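Local coordinates for putative type VI secretion protein (Escherichia coli, PDB 6SKI) that probably hydrolyses phospholipids as a toxic effector of the type VI secretion system, which carries it on the VgrG spike, at residues A[114-117]-A[118-121]; A[71-74]-A[75-79]. All coordinates share one frame; numbering follows the deposited sequence.

Contact 1 (A[114-117]-A[118-121]); sequences VLKK and DQTS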
loop_
_atom_site.group_PDB
_atom_site.type_symbol
_atom_site.label_atom_id
_atom_site.label_comp_id
_atom_site.label_asym_id
_atom_site.label_seq_id
_atom_site.Cartn_x
_atom_site.Cartn_y
_atom_site.Cartn_z
ATOM N N VAL A 114 -2.034 -22.955 16.408
ATOM C CA VAL A 114 -2.134 -24.391 16.623
ATOM C C VAL A 114 -3.545 -24.817 16.253
ATOM O O VAL A 114 -4.522 -24.273 16.782
ATOM C CB VAL A 114 -1.805 -24.774 18.075
ATOM C CG1 VAL A 114 -2.245 -26.197 18.356
ATOM C CG2 VAL A 114 -0.324 -24.612 18.343
ATOM N N LEU A 115 -3.655 -25.783 15.351
ATOM C CA LEU A 115 -4.973 -26.184 14.895
ATOM C C LEU A 115 -5.629 -27.110 15.911
ATOM O O LEU A 115 -4.966 -27.789 16.697
ATOM C CB LEU A 115 -4.896 -26.871 13.533
ATOM C CG LEU A 115 -4.107 -26.131 12.457
ATOM C CD1 LEU A 115 -4.224 -26.849 11.131
ATOM C CD2 LEU A 115 -4.588 -24.700 12.344
ATOM N N LYS A 116 -6.955 -27.122 15.887
ATOM C CA LYS A 116 -7.711 -27.992 16.766
ATOM C C LYS A 116 -7.781 -29.395 16.171
ATOM O O LYS A 116 -7.368 -29.642 15.037
ATOM C CB LYS A 116 -9.109 -27.427 16.998
ATOM C CG LYS A 116 -9.128 -25.920 17.160
ATOM C CD LYS A 116 -10.122 -25.477 18.213
ATOM C CE LYS A 116 -9.616 -24.248 18.943
ATOM N NZ LYS A 116 -8.199 -24.404 19.375
ATOM N N LYS A 117 -8.310 -30.328 16.963
ATOM C CA LYS A 117 -8.432 -31.706 16.509
ATOM C C LYS A 117 -9.341 -31.839 15.295
ATOM O O LYS A 117 -9.247 -32.831 14.567
ATOM C CB LYS A 117 -8.961 -32.580 17.646
ATOM C CG LYS A 117 -7.888 -33.106 18.585
ATOM C CD LYS A 117 -8.470 -33.775 19.833
ATOM C CE LYS A 117 -9.732 -34.608 19.580
ATOM N NZ LYS A 117 -9.710 -35.451 18.345
ATOM N N ASP A 118 -10.214 -30.861 15.058
ATOM C CA ASP A 118 -11.217 -30.945 14.006
ATOM C C ASP A 118 -11.112 -29.804 13.005
ATOM O O ASP A 118 -11.932 -29.727 12.082
ATOM C CB ASP A 118 -12.615 -30.963 14.627
ATOM C CG ASP A 118 -13.237 -32.339 14.625
ATOM O OD1 ASP A 118 -14.468 -32.435 14.803
ATOM O OD2 ASP A 118 -12.495 -33.327 14.445
ATOM N N GLN A 119 -10.129 -28.921 13.156
ATOM C CA GLN A 119 -10.072 -27.709 12.350
ATOM C C GLN A 119 -9.629 -28.034 10.929
ATOM O O GLN A 119 -8.529 -28.554 10.717
ATOM C CB GLN A 119 -9.128 -26.698 12.993
ATOM C CG GLN A 119 -9.176 -25.333 12.354
ATOM C CD GLN A 119 -8.386 -24.308 13.125
ATOM O OE1 GLN A 119 -8.170 -24.450 14.327
ATOM N NE2 GLN A 119 -7.944 -23.265 12.440
ATOM N N THR A 120 -10.482 -27.718 9.956
ATOM C CA THR A 120 -10.202 -27.962 8.548
ATOM C C THR A 120 -10.000 -26.676 7.758
ATOM O O THR A 120 -9.925 -26.723 6.527
ATOM C CB THR A 120 -11.324 -28.789 7.920
ATOM O OG1 THR A 120 -12.578 -28.418 8.503
ATOM C CG2 THR A 120 -11.082 -30.270 8.146
ATOM N N SER A 121 -9.925 -25.532 8.430
ATOM C CA SER A 121 -9.602 -24.274 7.776
ATOM C C SER A 121 -8.797 -23.427 8.743
ATOM O O SER A 121 -9.171 -23.276 9.907
ATOM C CB SER A 121 -10.856 -23.516 7.332
ATOM O OG SER A 121 -11.861 -24.400 6.874
#
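Gln119 folds its side chain back across Lys116 and Leu115, closing a turn from the inside. Gln119 CB starts beside the backbone of Lys116, 3.6 Å from Lys116 N. With CG anti to the backbone N (chi1 -171°) and the chain extended beyond it, the amide is carried past Lys116 to lie against Leu115. There Gln119 CD lies 3.9 Å from Leu115 CD2, and the two side chains cross at about a right angle. At the tip the amide is used at both ends. Gln119 OE1 takes a weak hydrogen bond from Lys116 N (3.3 Å) next to the CG methylene of that lysine. Gln119 NE2 approaches Leu115 CD2 to 3.7 Å and donates to Ser121 O at 2.8 Å, which lies close to the amide plane; a second bond, to Asp112 OD1, further fixes the rotation of the amide. The backbone adds a weak bond from Gln119 N to Lys116 O (3.4 Å), and the torsions of Lys117 and Asp118 make 116-119 a type I beta turn. This surface turn follows helix 101-108 and leads into strand 121-128, anchored to strand 22-43 by Arg33, bonded to Gln119 O, and by backbone bonds between Thr120 and Thr36.

Contact 2 (A[71-74]-A[75-79]); sequences NQKD and AQSCE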
loop_
_atom_site.group_PDB
_atom_site.type_symbol
_atom_site.label_atom_id
_atom_site.label_comp_id
_atom_site.label_asym_id
_atom_site.label_seq_id
_atom_site.Cartn_x
_atom_site.Cartn_y
_atom_site.Cartn_z
ATOM N N ASN A 71 9.939 30.023 -11.865
ATOM C CA ASN A 71 11.387 30.158 -11.833
ATOM C C ASN A 71 11.909 30.013 -10.404
ATOM O O ASN A 71 11.155 30.074 -9.431
ATOM C CB ASN A 71 11.803 31.483 -12.485
ATOM C CG ASN A 71 11.542 32.697 -11.608
ATOM O OD1 ASN A 71 11.976 32.771 -10.463
ATOM N ND2 ASN A 71 10.825 33.665 -12.158
ATOM N N GLN A 72 13.223 29.810 -10.285
ATOM C CA GLN A 72 13.812 29.501 -8.984
ATOM C C GLN A 72 13.660 30.656 -8.002
ATOM O O GLN A 72 13.497 30.435 -6.797
ATOM C CB GLN A 72 15.283 29.125 -9.143
ATOM C CG GLN A 72 15.497 27.692 -9.565
ATOM C CD GLN A 72 15.642 26.763 -8.380
ATOM O OE1 GLN A 72 15.010 25.709 -8.322
ATOM N NE2 GLN A 72 16.474 27.152 -7.425
ATOM N N LYS A 73 13.718 31.893 -8.493
ATOM C CA LYS A 73 13.436 33.032 -7.626
ATOM C C LYS A 73 11.995 32.994 -7.139
ATOM O O LYS A 73 11.728 33.186 -5.946
ATOM C CB LYS A 73 13.719 34.335 -8.370
ATOM C CG LYS A 73 14.963 35.067 -7.914
ATOM C CD LYS A 73 14.908 36.537 -8.309
ATOM C CE LYS A 73 13.592 37.185 -7.895
ATOM N NZ LYS A 73 13.288 36.991 -6.451
ATOM N N ASP A 74 11.057 32.723 -8.046
ATOM C CA ASP A 74 9.654 32.622 -7.660
ATOM C C ASP A 74 9.414 31.420 -6.758
ATOM O O ASP A 74 8.564 31.469 -5.867
ATOM C CB ASP A 74 8.775 32.547 -8.905
ATOM C CG ASP A 74 8.455 33.914 -9.474
ATOM O OD1 ASP A 74 8.795 34.926 -8.825
ATOM O OD2 ASP A 74 7.865 33.978 -10.571
ATOM N N ALA A 75 10.153 30.333 -6.970
ATOM C CA ALA A 75 10.002 29.167 -6.108
ATOM C C ALA A 75 10.497 29.454 -4.696
ATOM O O ALA A 75 9.859 29.058 -3.711
ATOM C CB ALA A 75 10.742 27.978 -6.712
ATOM N N GLN A 76 11.627 30.153 -4.572
ATOM C CA GLN A 76 12.093 30.526 -3.244
ATOM C C GLN A 76 11.154 31.534 -2.598
ATOM O O GLN A 76 10.967 31.511 -1.376
ATOM C CB GLN A 76 13.513 31.080 -3.315
ATOM C CG GLN A 76 14.065 31.492 -1.968
ATOM C CD GLN A 76 14.376 30.302 -1.090
ATOM O OE1 GLN A 76 13.818 30.154 -0.005
ATOM N NE2 GLN A 76 15.272 29.445 -1.556
ATOM N N SER A 77 10.524 32.394 -3.398
ATOM C CA SER A 77 9.523 33.296 -2.847
ATOM C C SER A 77 8.284 32.545 -2.385
ATOM O O SER A 77 7.677 32.928 -1.384
ATOM C CB SER A 77 9.142 34.358 -3.877
ATOM O OG SER A 77 10.289 35.008 -4.391
ATOM N N CYS A 78 7.905 31.474 -3.084
ATOM C CA CYS A 78 6.802 30.635 -2.625
ATOM C C CYS A 78 7.137 29.973 -1.297
ATOM O O CYS A 78 6.300 29.926 -0.385
ATOM C CB CYS A 78 6.477 29.570 -3.672
ATOM S SG CYS A 78 5.708 30.170 -5.185
ATOM N N GLU A 79 8.359 29.449 -1.178
ATOM C CA GLU A 79 8.784 28.853 0.085
ATOM C C GLU A 79 8.765 29.877 1.213
ATOM O O GLU A 79 8.297 29.583 2.319
ATOM C CB GLU A 79 10.177 28.248 -0.059
ATOM C CG GLU A 79 10.706 27.642 1.225
ATOM C CD GLU A 79 11.692 26.524 0.983
ATOM O OE1 GLU A 79 11.250 25.373 0.778
ATOM O OE2 GLU A 79 12.910 26.792 0.999
#
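Lys73 O is gripped twice by Ser77, once by the backbone and once by the side chain. Ser77 N donates to Lys73 O at 2.9 Å as the regular bond of the helix. Ser77 OG donates to the same Lys73 O at 2.8 Å. The two donors arrive from opposite faces of the carbonyl plane, the hydroxyl well above it. This second bond follows from the first torsion of Ser77: OG stands anti to its own carbonyl carbon (chi1 -52°), which brings it within reach of the carbonyl one turn earlier.

The other carbonyls of this first turn are taken in sequence. Asn71 O accepts from Ala75 N at 2.7 Å, nearly in line with the carbonyl bond; Gln72 O accepts from Gln76 N at 2.9 Å, and Asp74 O from Cys78 N at 2.9 Å. One turn on, Glu79 N continues the ladder to Ala75 O.

At the start of a helix the first amides have no carbonyl one turn behind them, and Asn71 makes up part of this deficit. Asn71 OD1 accepts from Asp74 N at 2.6 Å, the donor standing above the side-chain carbonyl plane. The carboxylate of Asp74, so near the N-terminus, would probably interact favourably with the helix dipole.

Outside the helix, Lys520 serves two side chains: its carbonyl accepts from Gln72 NE2, and its ammonium forms a salt bridge with Glu79 OE2. Phe522 of strand 521-523 packs on Ala75 and Gln76, whereas Phe337 of strand 328-341 meets Asp74, Ser77 and Cys78. A serine hydroxyl bonded to the carbonyl four residues earlier can occur anywhere along a helix; Asn71 as N-cap is what makes this a classic helix N-terminus, opening helix 72-85.

Overall arrangement
Contact 2 comes first along the chain, at the start of helix 72-85; contact 1 follows after helix 101-108. Despite this closeness in sequence, their centres lie 64 Å apart and their nearest atoms about 53 Å, on opposite sides of the chain's centre. The intervening chain therefore spans much of the protein, partly through the unmodelled residues 87-93. Contact 1 leads into strand 121-128, which runs parallel to strand 22-43 in the large mixed sheet, consistent with the alpha/beta-hydrolase family. Contact 2 instead packs against strands 328-341, 398-409 and 521-523, none of them in that sheet. The two thus mark separate, peripheral parts of the molecule.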